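PDB 4WVA: mannosylglycerate hydrolase MGH1-like glycoside hydrolase domain-containing protein from Thermus thermophilus HB8, which hydrolyses mannosylglycerate, a solute made under osmotic stress, into mannose and glycerate, and probably also cleaves glucosylglycerate to glucose and glycerate. Local coordinates for residues I39-T44 with V111-E116; V107-R112 with N245-A250; K172-V177 with S228-V233; F237-Q242 with F303-A308; M361-F366 with A373-L378. One frame throughout, in Å; residues are numbered along the deposited sequence.

Interaction 1: I39-T44 with V111-E116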
# COMPACT_ATOMS: atom_id res chain seq x y z
N ILE A 39 25.90 9.01 13.09
CA ILE A 39 27.29 9.45 13.02
C ILE A 39 28.03 8.78 11.87
O ILE A 39 28.81 9.44 11.19
CB ILE A 39 28.01 9.25 14.37
CG1 ILE A 39 27.42 10.19 15.42
CG2 ILE A 39 29.53 9.37 14.23
CD1 ILE A 39 27.75 9.78 16.85
N ALA A 40 27.79 7.49 11.64
CA ALA A 40 28.39 6.77 10.52
C ALA A 40 28.15 7.46 9.17
O ALA A 40 29.04 7.48 8.32
CB ALA A 40 27.92 5.32 10.49
N LEU A 41 26.97 8.05 8.98
CA LEU A 41 26.70 8.83 7.76
C LEU A 41 27.64 10.01 7.61
O LEU A 41 28.09 10.32 6.49
CB LEU A 41 25.24 9.30 7.74
CG LEU A 41 24.18 8.20 7.62
CD1 LEU A 41 22.76 8.76 7.78
CD2 LEU A 41 24.33 7.44 6.32
N GLY A 42 27.98 10.66 8.73
CA GLY A 42 28.95 11.74 8.71
C GLY A 42 30.34 11.26 8.32
O GLY A 42 31.02 11.91 7.53
N TRP A 43 30.75 10.11 8.86
CA TRP A 43 32.07 9.57 8.55
C TRP A 43 32.26 9.24 7.06
O TRP A 43 33.40 9.22 6.57
CB TRP A 43 32.39 8.34 9.41
CG TRP A 43 32.72 8.67 10.84
CD1 TRP A 43 32.03 8.28 11.95
CD2 TRP A 43 33.82 9.45 11.31
NE1 TRP A 43 32.63 8.78 13.09
CE2 TRP A 43 33.74 9.49 12.72
CE3 TRP A 43 34.88 10.11 10.68
CZ2 TRP A 43 34.67 10.16 13.51
CZ3 TRP A 43 35.80 10.78 11.46
CH2 TRP A 43 35.70 10.79 12.86
N THR A 44 31.17 9.02 6.32
CA THR A 44 31.28 8.75 4.87
C THR A 44 31.93 9.93 4.14
O THR A 44 32.41 9.78 3.01
CB THR A 44 29.93 8.47 4.17
OG1 THR A 44 29.11 9.64 4.18
CG2 THR A 44 29.18 7.32 4.80
N VAL A 111 23.30 0.89 7.19
CA VAL A 111 24.09 -0.18 6.59
C VAL A 111 23.79 -0.33 5.08
O VAL A 111 24.71 -0.52 4.27
CB VAL A 111 23.95 -1.51 7.36
CG1 VAL A 111 24.60 -2.63 6.58
CG2 VAL A 111 24.57 -1.40 8.75
N ARG A 112 22.52 -0.24 4.69
CA ARG A 112 22.17 -0.34 3.27
C ARG A 112 22.87 0.78 2.49
O ARG A 112 23.42 0.57 1.41
CB ARG A 112 20.66 -0.27 3.05
CG ARG A 112 20.31 -0.30 1.57
CD ARG A 112 18.82 -0.18 1.32
NE ARG A 112 18.55 -0.20 -0.12
CZ ARG A 112 17.33 -0.12 -0.66
NH1 ARG A 112 16.25 0.00 0.09
NH2 ARG A 112 17.19 -0.14 -1.99
N TYR A 113 22.84 1.99 3.03
CA TYR A 113 23.49 3.11 2.38
C TYR A 113 25.00 2.90 2.25
O TYR A 113 25.58 3.09 1.17
CB TYR A 113 23.23 4.43 3.12
CG TYR A 113 23.85 5.58 2.39
CD1 TYR A 113 23.18 6.16 1.32
CD2 TYR A 113 25.13 6.02 2.70
CE1 TYR A 113 23.76 7.19 0.62
CE2 TYR A 113 25.72 7.04 1.98
CZ TYR A 113 25.02 7.62 0.96
OH TYR A 113 25.60 8.65 0.25
N LEU A 114 25.65 2.52 3.35
CA LEU A 114 27.09 2.21 3.28
C LEU A 114 27.38 1.13 2.25
O LEU A 114 28.34 1.23 1.47
CB LEU A 114 27.66 1.81 4.63
CG LEU A 114 27.52 2.84 5.76
CD1 LEU A 114 28.14 2.27 7.02
CD2 LEU A 114 28.13 4.20 5.40
N TYR A 115 26.54 0.09 2.24
CA TYR A 115 26.73 -1.02 1.32
C TYR A 115 26.63 -0.59 -0.14
O TYR A 115 27.47 -0.95 -0.97
CB TYR A 115 25.76 -2.18 1.61
CG TYR A 115 25.91 -3.27 0.58
CD1 TYR A 115 27.09 -4.00 0.48
CD2 TYR A 115 24.91 -3.52 -0.35
CE1 TYR A 115 27.24 -4.98 -0.46
CE2 TYR A 115 25.06 -4.51 -1.31
CZ TYR A 115 26.24 -5.24 -1.37
OH TYR A 115 26.43 -6.23 -2.31
N GLU A 116 25.62 0.21 -0.46
CA GLU A 116 25.35 0.56 -1.85
C GLU A 116 26.32 1.62 -2.37
O GLU A 116 26.61 1.65 -3.58
CB GLU A 116 23.91 1.05 -2.02
CG GLU A 116 22.87 -0.05 -1.85
CD GLU A 116 21.45 0.42 -2.07
OE1 GLU A 116 21.26 1.64 -2.22
OE2 GLU A 116 20.53 -0.40 -2.08
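E116 OE2 is held by two N-H groups of a single guanidinium. R112 NE meets it at 2.8 Å with an almost straight N-H...O angle of 170°, and R112 NH2 adds a weak second bond. NE lies above the plane of the E116 carboxylate. The salt bridge runs along helix 107-117 and does not reach 39-44. On the other segment, T44 OG1 sits in the crowded position between backbone N and carbonyl carbon (chi1 66°) and donates to L41 O at 2.6 Å, in the carbonyl plane. The same torsion leaves CG2 anti to the carbonyl carbon, 3.3 Å from L114 CD2, a tight carbon pair, and near the edge of the Y113 ring. The L41 and Y113 side chains cross obliquely, CD2 to CD2 at 4.0 Å. An alanine at T44, lacking OG1 and CG2, would probably weaken the hold on L41 O and thin the packing on L114. Y113 carries an edge-to-face partner, F417, while its hydroxyl makes a weak bond to E280 of the second subunit. No hydrogen bond crosses between the two segments: the salt bridge and the threonine bond each stay within their own, and the join is apolar.

Interaction 2: V107-R112 with N245-A250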
# COMPACT_ATOMS: atom_id res chain seq x y z
N VAL A 107 19.79 1.40 12.31
CA VAL A 107 21.08 0.93 11.80
C VAL A 107 20.99 0.23 10.43
O VAL A 107 21.86 0.44 9.58
CB VAL A 107 21.88 0.10 12.84
CG1 VAL A 107 21.13 -1.15 13.27
CG2 VAL A 107 23.27 -0.19 12.33
N ALA A 108 19.94 -0.55 10.16
CA ALA A 108 19.91 -1.26 8.85
C ALA A 108 19.83 -0.31 7.68
O ALA A 108 20.36 -0.57 6.60
CB ALA A 108 18.76 -2.25 8.80
N THR A 109 19.13 0.79 7.88
CA THR A 109 19.01 1.84 6.87
C THR A 109 20.38 2.43 6.54
O THR A 109 20.73 2.63 5.37
CB THR A 109 18.03 2.90 7.37
OG1 THR A 109 16.74 2.30 7.44
CG2 THR A 109 17.97 4.12 6.44
N VAL A 110 21.17 2.66 7.58
CA VAL A 110 22.51 3.19 7.40
C VAL A 110 23.41 2.14 6.75
O VAL A 110 24.17 2.45 5.84
CB VAL A 110 23.10 3.76 8.71
CG1 VAL A 110 24.55 4.15 8.52
CG2 VAL A 110 22.28 4.94 9.20
N VAL A 111 23.30 0.89 7.19
CA VAL A 111 24.09 -0.18 6.59
C VAL A 111 23.79 -0.33 5.08
O VAL A 111 24.71 -0.52 4.27
CB VAL A 111 23.95 -1.51 7.36
CG1 VAL A 111 24.60 -2.63 6.58
CG2 VAL A 111 24.57 -1.40 8.75
N ARG A 112 22.52 -0.24 4.69
CA ARG A 112 22.17 -0.34 3.27
C ARG A 112 22.87 0.78 2.49
O ARG A 112 23.42 0.57 1.41
CB ARG A 112 20.66 -0.27 3.05
CG ARG A 112 20.31 -0.30 1.57
CD ARG A 112 18.82 -0.18 1.32
NE ARG A 112 18.55 -0.20 -0.12
CZ ARG A 112 17.33 -0.12 -0.66
NH1 ARG A 112 16.25 0.00 0.09
NH2 ARG A 112 17.19 -0.14 -1.99
N ASN A 245 13.40 -2.32 8.32
CA ASN A 245 12.97 -3.60 7.71
C ASN A 245 12.98 -3.56 6.18
O ASN A 245 13.47 -4.49 5.54
CB ASN A 245 11.57 -4.01 8.17
CG ASN A 245 11.54 -4.56 9.58
OD1 ASN A 245 12.48 -5.21 10.03
ND2 ASN A 245 10.45 -4.34 10.28
N ARG A 246 12.45 -2.49 5.60
CA ARG A 246 12.48 -2.33 4.15
C ARG A 246 13.91 -2.34 3.63
O ARG A 246 14.22 -2.96 2.59
CB ARG A 246 11.81 -1.01 3.74
CG ARG A 246 10.34 -0.96 4.07
CD ARG A 246 9.47 -1.38 2.94
NE ARG A 246 8.05 -1.23 3.27
CZ ARG A 246 7.08 -1.61 2.45
NH1 ARG A 246 7.38 -2.13 1.26
NH2 ARG A 246 5.80 -1.48 2.83
N ASP A 247 14.81 -1.65 4.33
CA ASP A 247 16.19 -1.60 3.91
C ASP A 247 16.95 -2.92 4.15
O ASP A 247 17.80 -3.30 3.33
CB ASP A 247 16.89 -0.41 4.55
CG ASP A 247 16.36 0.92 4.04
OD1 ASP A 247 15.96 0.95 2.86
OD2 ASP A 247 16.29 1.88 4.81
N LEU A 248 16.62 -3.62 5.23
CA LEU A 248 17.17 -4.94 5.50
C LEU A 248 16.75 -5.97 4.44
O LEU A 248 17.56 -6.81 4.04
CB LEU A 248 16.77 -5.43 6.89
CG LEU A 248 17.50 -6.67 7.40
CD1 LEU A 248 19.00 -6.40 7.55
CD2 LEU A 248 16.89 -7.11 8.71
N TYR A 249 15.49 -5.88 4.00
CA TYR A 249 14.99 -6.69 2.90
C TYR A 249 15.87 -6.50 1.65
O TYR A 249 16.30 -7.45 1.01
CB TYR A 249 13.53 -6.34 2.59
CG TYR A 249 13.08 -6.93 1.26
CD1 TYR A 249 12.56 -8.22 1.20
CD2 TYR A 249 13.22 -6.22 0.08
CE1 TYR A 249 12.18 -8.78 -0.01
CE2 TYR A 249 12.86 -6.78 -1.14
CZ TYR A 249 12.34 -8.06 -1.17
OH TYR A 249 11.98 -8.61 -2.39
N ALA A 250 16.13 -5.24 1.30
CA ALA A 250 16.92 -4.94 0.12
C ALA A 250 18.31 -5.52 0.23
O ALA A 250 18.81 -6.16 -0.70
CB ALA A 250 16.97 -3.43 -0.13
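The buried carboxylate of D247 bridges two residues of helix 107-117, one with each oxygen. T109 OG1 donates to D247 OD2 at 2.7 Å, and R112 NH1 forms a salt bridge with D247 OD1 at 2.9 Å, its N-H...O angle 150°. Each D247 oxygen accepts on its anti lone pair, and the carboxylate and guanidinium planes stand 69° apart, which excludes a coplanar two-point pairing. OD2 also forms a salt bridge with R243 NE, a second cation, so the carboxylate is likely to stay ionised. R112 is also fixed by E116 at NE and by the carbonyl of A275 of the second subunit at NH2. The two helices run broadly side by side, axes 7.9 Å apart at their closest and 39° between directions, as parts of the (alpha/alpha)6 barrel that defines this GH63 enzyme. The R112 chain is extended, with CG anti to the backbone N, and so carries its flat end across A250: the methyl CB sits over the centre of one guanidinium face, 3.4 Å from R112 CZ. A leucine in place of R112, lacking the guanidinium, would probably weaken the hold on D247 and the link to the second subunit. Toward the start of helix 107-117, A108 CB rests on L248 CB at 4.2 Å, where the helices pack without polar help, and L248 also leans on helix 121-146.

Interaction 3: K172-V177 with S228-V233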
# COMPACT_ATOMS: atom_id res chain seq x y z
N LYS A 172 1.86 10.80 30.84
CA LYS A 172 0.84 9.92 31.46
C LYS A 172 1.30 8.47 31.67
O LYS A 172 1.13 7.93 32.76
CB LYS A 172 -0.48 9.99 30.70
CG LYS A 172 -1.09 11.38 30.71
CD LYS A 172 -2.57 11.36 30.33
CE LYS A 172 -3.10 12.78 30.20
NZ LYS A 172 -4.55 12.82 29.85
N PRO A 173 1.92 7.83 30.65
CA PRO A 173 2.45 6.50 30.93
C PRO A 173 3.44 6.48 32.12
O PRO A 173 3.42 5.56 32.93
CB PRO A 173 3.15 6.12 29.63
CG PRO A 173 2.42 6.90 28.57
CD PRO A 173 1.95 8.17 29.21
N LEU A 174 4.30 7.48 32.21
CA LEU A 174 5.30 7.51 33.27
C LEU A 174 4.70 7.76 34.64
O LEU A 174 5.30 7.36 35.64
CB LEU A 174 6.36 8.56 33.00
CG LEU A 174 7.46 8.07 32.09
CD1 LEU A 174 8.24 9.29 31.62
CD2 LEU A 174 8.37 7.05 32.77
N SER A 175 3.55 8.40 34.68
CA SER A 175 2.87 8.68 35.96
C SER A 175 2.48 7.41 36.72
O SER A 175 2.24 7.47 37.94
CB SER A 175 1.64 9.56 35.73
OG SER A 175 0.60 8.82 35.13
N ARG A 176 2.44 6.27 36.04
CA ARG A 176 2.13 4.99 36.68
C ARG A 176 3.33 4.25 37.25
O ARG A 176 3.16 3.20 37.88
CB ARG A 176 1.37 4.08 35.71
CG ARG A 176 0.17 4.78 35.13
CD ARG A 176 -0.84 3.86 34.49
NE ARG A 176 -1.78 4.71 33.79
CZ ARG A 176 -1.70 5.07 32.51
NH1 ARG A 176 -0.73 4.59 31.73
NH2 ARG A 176 -2.61 5.89 32.01
N VAL A 177 4.54 4.77 37.04
CA VAL A 177 5.73 4.08 37.49
C VAL A 177 5.93 4.43 38.96
O VAL A 177 5.99 5.62 39.29
CB VAL A 177 6.95 4.53 36.67
CG1 VAL A 177 8.24 3.95 37.24
CG2 VAL A 177 6.75 4.12 35.21
N SER A 228 6.29 -4.65 33.32
CA SER A 228 6.63 -3.24 33.19
C SER A 228 5.37 -2.38 33.33
O SER A 228 4.39 -2.61 32.63
CB SER A 228 7.34 -2.91 31.88
OG SER A 228 7.62 -1.52 31.86
N PRO A 229 5.39 -1.39 34.24
CA PRO A 229 4.30 -0.44 34.32
C PRO A 229 4.31 0.59 33.18
O PRO A 229 3.42 1.44 33.13
CB PRO A 229 4.52 0.24 35.67
CG PRO A 229 5.99 0.18 35.85
CD PRO A 229 6.45 -1.09 35.23
N PHE A 230 5.32 0.52 32.30
CA PHE A 230 5.45 1.42 31.13
C PHE A 230 5.51 0.50 29.92
O PHE A 230 6.44 -0.29 29.79
CB PHE A 230 6.75 2.25 31.22
CG PHE A 230 6.90 3.28 30.13
CD1 PHE A 230 7.47 2.94 28.91
CD2 PHE A 230 6.51 4.58 30.32
CE1 PHE A 230 7.62 3.90 27.91
CE2 PHE A 230 6.65 5.54 29.34
CZ PHE A 230 7.21 5.19 28.12
N LYS A 231 4.47 0.54 29.08
CA LYS A 231 4.40 -0.26 27.85
C LYS A 231 3.76 0.61 26.78
O LYS A 231 2.56 0.92 26.85
CB LYS A 231 3.59 -1.54 28.06
CG LYS A 231 4.35 -2.63 28.78
CD LYS A 231 3.63 -3.97 28.68
CE LYS A 231 2.43 -4.06 29.62
NZ LYS A 231 2.87 -4.25 31.03
N VAL A 232 4.56 1.04 25.81
CA VAL A 232 4.12 2.01 24.83
C VAL A 232 4.49 1.55 23.43
O VAL A 232 5.58 1.02 23.21
CB VAL A 232 4.79 3.37 25.12
CG1 VAL A 232 4.61 4.34 23.98
CG2 VAL A 232 4.22 3.94 26.40
N VAL A 233 3.55 1.73 22.49
CA VAL A 233 3.87 1.63 21.07
C VAL A 233 4.27 3.04 20.63
O VAL A 233 3.42 3.91 20.44
CB VAL A 233 2.70 1.08 20.22
CG1 VAL A 233 3.07 1.13 18.74
CG2 VAL A 233 2.37 -0.35 20.66
O HOH W 1 1.93 3.34 32.23
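The tight half of this contact gathers around the F230 ring. With CG anti to the backbone N (chi1 -175°), the ring swings toward helix 171-175, where P173 CB reaches F230 CE2 at 3.6 Å and L174 CG lies 3.8 Å from the same CE2. Both approach obliquely. V232, two residues further on, sets its CG2 over one face of that ring, offset toward the rim, and its CG2 also touches P173 CB at 4.0 Å, so P173, F230 and V232 meet in one three-way contact. V177 CG2 adds contacts to the P229 ring and to F230 CB, and helix 201-216 also packs on P229 and V177.

The other half is open to solvent and looser. There the exposed R176 comes no nearer by direct contact than its backbone carbonyl beside P229 CB, and its guanidinium works through a water. This water accepts from R176 NH1 at 3.0 Å, in the guanidinium plane, while P173 O at 2.8 Å and P229 O at 2.6 Å compete, with other acceptors, for its protons. NH1 is further engaged by D288 in a salt bridge. Before strand 232-233, antiparallel to 283-288 in a small sheet, S228 OG donates to F230 O at 2.7 Å from above the carbonyl plane, and K231 NZ donates to S228 O and to Y225 O. The side chain of L174 is about 8 Å from that of D165, the probable proton donor. No direct hydrogen bond joins the segments: carbon packing carries the inner side, and one shared water lies between R176 and the carbonyls of P173 and P229.

Interaction 4: F237-Q242 with F303-A308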
# COMPACT_ATOMS: atom_id res chain seq x y z
N PHE A 237 9.87 4.93 17.14
CA PHE A 237 10.57 3.65 17.15
C PHE A 237 10.05 2.78 16.01
O PHE A 237 10.80 2.23 15.25
CB PHE A 237 10.37 2.95 18.49
CG PHE A 237 11.33 1.82 18.75
CD1 PHE A 237 11.19 0.61 18.12
CD2 PHE A 237 12.37 1.97 19.66
CE1 PHE A 237 12.07 -0.43 18.36
CE2 PHE A 237 13.25 0.94 19.91
CZ PHE A 237 13.11 -0.25 19.26
N ASN A 238 8.73 2.71 15.89
CA ASN A 238 8.13 1.84 14.89
C ASN A 238 8.26 2.31 13.45
O ASN A 238 8.42 1.49 12.54
CB ASN A 238 6.67 1.55 15.26
CG ASN A 238 6.59 0.46 16.32
OD1 ASN A 238 6.70 -0.72 16.00
ND2 ASN A 238 6.47 0.87 17.58
N ALA A 239 8.21 3.62 13.23
CA ALA A 239 8.43 4.14 11.89
C ALA A 239 9.85 3.84 11.47
O ALA A 239 10.11 3.44 10.32
CB ALA A 239 8.17 5.62 11.83
N ILE A 240 10.79 4.04 12.39
CA ILE A 240 12.20 3.76 12.11
C ILE A 240 12.44 2.26 11.85
O ILE A 240 13.19 1.88 10.92
CB ILE A 240 13.10 4.34 13.25
CG1 ILE A 240 13.17 5.87 13.09
CG2 ILE A 240 14.50 3.73 13.26
CD1 ILE A 240 13.73 6.56 14.30
N LEU A 241 11.79 1.41 12.63
CA LEU A 241 11.86 -0.04 12.41
C LEU A 241 11.27 -0.47 11.07
O LEU A 241 11.84 -1.30 10.38
CB LEU A 241 11.19 -0.78 13.56
CG LEU A 241 11.05 -2.31 13.46
CD1 LEU A 241 12.39 -3.00 13.20
CD2 LEU A 241 10.42 -2.87 14.72
N GLN A 242 10.13 0.11 10.69
CA GLN A 242 9.55 -0.22 9.38
C GLN A 242 10.52 0.16 8.27
O GLN A 242 10.74 -0.60 7.34
CB GLN A 242 8.21 0.48 9.20
CG GLN A 242 7.58 0.35 7.81
CD GLN A 242 7.02 -1.04 7.49
OE1 GLN A 242 6.95 -1.93 8.34
NE2 GLN A 242 6.63 -1.23 6.23
N PHE A 303 5.73 12.59 12.65
CA PHE A 303 6.07 12.79 11.24
C PHE A 303 6.89 11.62 10.68
O PHE A 303 6.99 11.46 9.46
CB PHE A 303 6.85 14.08 11.03
CG PHE A 303 6.04 15.33 11.22
CD1 PHE A 303 5.34 15.88 10.14
CD2 PHE A 303 6.00 15.95 12.44
CE1 PHE A 303 4.60 17.04 10.31
CE2 PHE A 303 5.25 17.12 12.62
CZ PHE A 303 4.54 17.64 11.56
N LEU A 304 7.43 10.77 11.55
CA LEU A 304 8.41 9.79 11.09
C LEU A 304 7.81 8.68 10.20
O LEU A 304 8.56 8.08 9.45
CB LEU A 304 9.23 9.23 12.25
CG LEU A 304 10.20 10.24 12.87
CD1 LEU A 304 10.78 9.64 14.13
CD2 LEU A 304 11.31 10.62 11.89
N PRO A 305 6.48 8.46 10.21
CA PRO A 305 6.01 7.50 9.19
C PRO A 305 6.32 7.90 7.75
O PRO A 305 6.37 7.06 6.87
CB PRO A 305 4.52 7.36 9.50
CG PRO A 305 4.47 7.56 10.98
CD PRO A 305 5.44 8.70 11.22
N LEU A 306 6.54 9.19 7.50
CA LEU A 306 7.00 9.59 6.17
C LEU A 306 8.33 8.91 5.79
O LEU A 306 8.53 8.51 4.64
CB LEU A 306 7.16 11.11 6.11
CG LEU A 306 5.90 11.93 6.33
CD1 LEU A 306 6.27 13.37 6.65
CD2 LEU A 306 4.96 11.85 5.13
N PHE A 307 9.23 8.82 6.76
CA PHE A 307 10.53 8.18 6.58
C PHE A 307 10.37 6.67 6.38
O PHE A 307 11.19 6.04 5.71
CB PHE A 307 11.38 8.49 7.83
CG PHE A 307 12.82 8.05 7.76
CD1 PHE A 307 13.71 8.67 6.89
CD2 PHE A 307 13.30 7.04 8.58
CE1 PHE A 307 15.04 8.30 6.86
CE2 PHE A 307 14.63 6.68 8.56
CZ PHE A 307 15.50 7.29 7.68
N ALA A 308 9.34 6.10 6.99
CA ALA A 308 9.01 4.69 6.78
C ALA A 308 8.43 4.43 5.37
O ALA A 308 8.61 3.35 4.81
CB ALA A 308 8.03 4.21 7.84
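A239 presses its single methyl onto the backbone where L304 meets P305: CB lies 3.4 Å from L304 O, and it reaches L304 CB at 3.8 Å and P305 CD slightly further away. The small side chain is what permits this, since the CA atoms of A239 and P305 are just 4.9 Å apart. The contact is reciprocal, because A308 CB points back at helix 235-254 and lies 3.3 Å from A239 O, while its methyl also meets Q242 CG at 3.9 Å. Q242 has its CG anti to the backbone N (chi1 173°), and the bend at chi2 turns the rest of the chain aside, so CB and CG do the touching. L304 O also receives A308 N at 3.3 Å, so the A239 methyl packs against a carbonyl already engaged in a backbone bond. Further out, I240 CD1 approaches L304 CD1 at 4.3 Å, tip to tip and rather loosely; L304 CG is anti to the carbonyl carbon (chi1 -69°). No hydrogen bond crosses between the segments, and the evidence is of close alanine-mediated backbone packing. The side chain of I240 is about 4 Å from that of W34, a probable substrate-binding residue, consistent with a position near the substrate pocket. Around it, F237 and L241 face helix 121-146, M361 of helix 356-368 receives both I240 and L304, and F303 and L306 turn to helix 313-327.

Interaction 5: M361-F366 with A373-L378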
# COMPACT_ATOMS: atom_id res chain seq x y z
N MET A 361 15.49 13.15 9.12
CA MET A 361 14.61 12.03 8.75
C MET A 361 13.29 12.54 8.17
O MET A 361 12.76 11.97 7.22
CB MET A 361 14.31 11.12 9.93
CG MET A 361 15.49 10.30 10.38
SD MET A 361 15.14 9.18 11.75
CE MET A 361 15.09 10.31 13.13
N VAL A 362 12.75 13.60 8.75
CA VAL A 362 11.47 14.15 8.29
C VAL A 362 11.62 14.83 6.92
O VAL A 362 10.74 14.71 6.09
CB VAL A 362 10.84 15.06 9.36
CG1 VAL A 362 9.56 15.70 8.85
CG2 VAL A 362 10.56 14.25 10.60
N ALA A 363 12.72 15.54 6.69
CA ALA A 363 13.01 16.10 5.36
C ALA A 363 13.12 15.00 4.31
O ALA A 363 12.57 15.12 3.22
CB ALA A 363 14.29 16.92 5.38
N GLU A 364 13.85 13.93 4.64
CA GLU A 364 13.95 12.75 3.78
C GLU A 364 12.55 12.25 3.42
O GLU A 364 12.26 11.99 2.25
CB GLU A 364 14.76 11.64 4.47
CG GLU A 364 16.26 11.85 4.37
CD GLU A 364 16.83 11.38 3.05
OE1 GLU A 364 16.31 10.38 2.50
OE2 GLU A 364 17.84 11.95 2.59
N GLY A 365 11.69 12.09 4.43
CA GLY A 365 10.33 11.59 4.21
C GLY A 365 9.52 12.52 3.34
O GLY A 365 8.87 12.09 2.38
N PHE A 366 9.56 13.82 3.64
CA PHE A 366 8.80 14.76 2.83
C PHE A 366 9.28 14.78 1.39
O PHE A 366 8.45 14.83 0.46
CB PHE A 366 8.79 16.16 3.44
CG PHE A 366 7.73 16.38 4.49
CD1 PHE A 366 6.38 16.16 4.19
CD2 PHE A 366 8.05 16.84 5.75
CE1 PHE A 366 5.40 16.36 5.13
CE2 PHE A 366 7.07 17.06 6.70
CZ PHE A 366 5.74 16.83 6.39
N ALA A 373 9.63 21.67 -1.15
CA ALA A 373 9.77 22.96 -0.46
C ALA A 373 9.91 22.77 1.04
O ALA A 373 10.75 23.39 1.69
CB ALA A 373 8.59 23.87 -0.76
N LEU A 374 9.08 21.90 1.59
CA LEU A 374 9.15 21.58 2.99
C LEU A 374 10.45 20.88 3.36
O LEU A 374 11.09 21.22 4.35
CB LEU A 374 7.94 20.74 3.38
CG LEU A 374 7.48 20.58 4.81
CD1 LEU A 374 7.56 21.84 5.66
CD2 LEU A 374 6.04 20.08 4.75
N ALA A 375 10.88 19.92 2.54
CA ALA A 375 12.19 19.28 2.78
C ALA A 375 13.32 20.31 2.77
O ALA A 375 14.22 20.29 3.63
CB ALA A 375 12.44 18.19 1.76
N ALA A 376 13.26 21.24 1.82
CA ALA A 376 14.29 22.28 1.71
C ALA A 376 14.30 23.22 2.91
O ALA A 376 15.35 23.66 3.36
CB ALA A 376 14.09 23.06 0.42
N ARG A 377 13.11 23.53 3.42
CA ARG A 377 12.98 24.36 4.61
C ARG A 377 13.59 23.69 5.85
O ARG A 377 14.26 24.33 6.64
CB ARG A 377 11.50 24.70 4.81
CG ARG A 377 11.14 25.37 6.11
CD ARG A 377 11.78 26.72 6.30
NE ARG A 377 11.59 27.22 7.66
CZ ARG A 377 10.42 27.59 8.17
NH1 ARG A 377 9.28 27.53 7.46
NH2 ARG A 377 10.38 28.02 9.42
N LEU A 378 13.33 22.39 6.02
CA LEU A 378 13.88 21.63 7.14
C LEU A 378 15.40 21.56 7.07
O LEU A 378 16.10 21.69 8.09
CB LEU A 378 13.29 20.20 7.16
CG LEU A 378 11.82 20.15 7.54
CD1 LEU A 378 11.15 18.88 7.07
CD2 LEU A 378 11.69 20.33 9.03
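F366 takes a first torsion of -85°, a little beyond the usual staggered value, and lays its ring where two leucines from the opposing helix meet it differently. L374 has CG anti to the backbone N (chi1 -161°), which, together with its second torsion, brings CD2 over the ring centre: a CH-pi contact 3.6 Å from the F366 centroid and just 9° off the normal. L378 differs, its CG anti to the carbonyl carbon, and the side chains of L378 and F366 cross at about a right angle, so L378 CD1 arrives at the ring edge, 3.9 Å from F366 CD2. The same CD1 also reaches A363 N at 3.7 Å and V362 CG1 at 4.0 Å, so one methyl serves three residues. Alanines make the closest backbone approach: the CA atoms of A363 and A375 are 4.2 Å apart, and A375 CB lies 3.4 Å from A363 O. The two helices, 8.1 Å apart at their axes and nearly antiparallel, are successive in the chain and form a helical hairpin, in keeping with the (alpha/alpha)6 barrel. F366 and L374 also pack on A320 of helix 313-327, F366 touches L306 of helix 305-308, and V362 leans on F303 and L304.

In the fold
All five contacts are largely buried. Interaction 4 lies closest to the chain centre, and interaction 3 is farthest out, with a solvent side carrying a water and a salt-bridged arginine. Interactions 1 and 2 share helix 107-117 and R112, and both touch the second subunit; 2 and 4 share helix 235-254, meeting where T109 packs on F307. Interactions 4 and 5 adjoin through L304, L306 and F307 against M361, G365 and F366. Chemistry follows place: interaction 2 is joined by a buried carboxylate gripped by an arginine and a threonine, whereas 1, 4 and 5 join their segments by apolar packing, with alanines setting the closest approach in 4 and 5. Interaction 3 meets interaction 4 through V233 and N238.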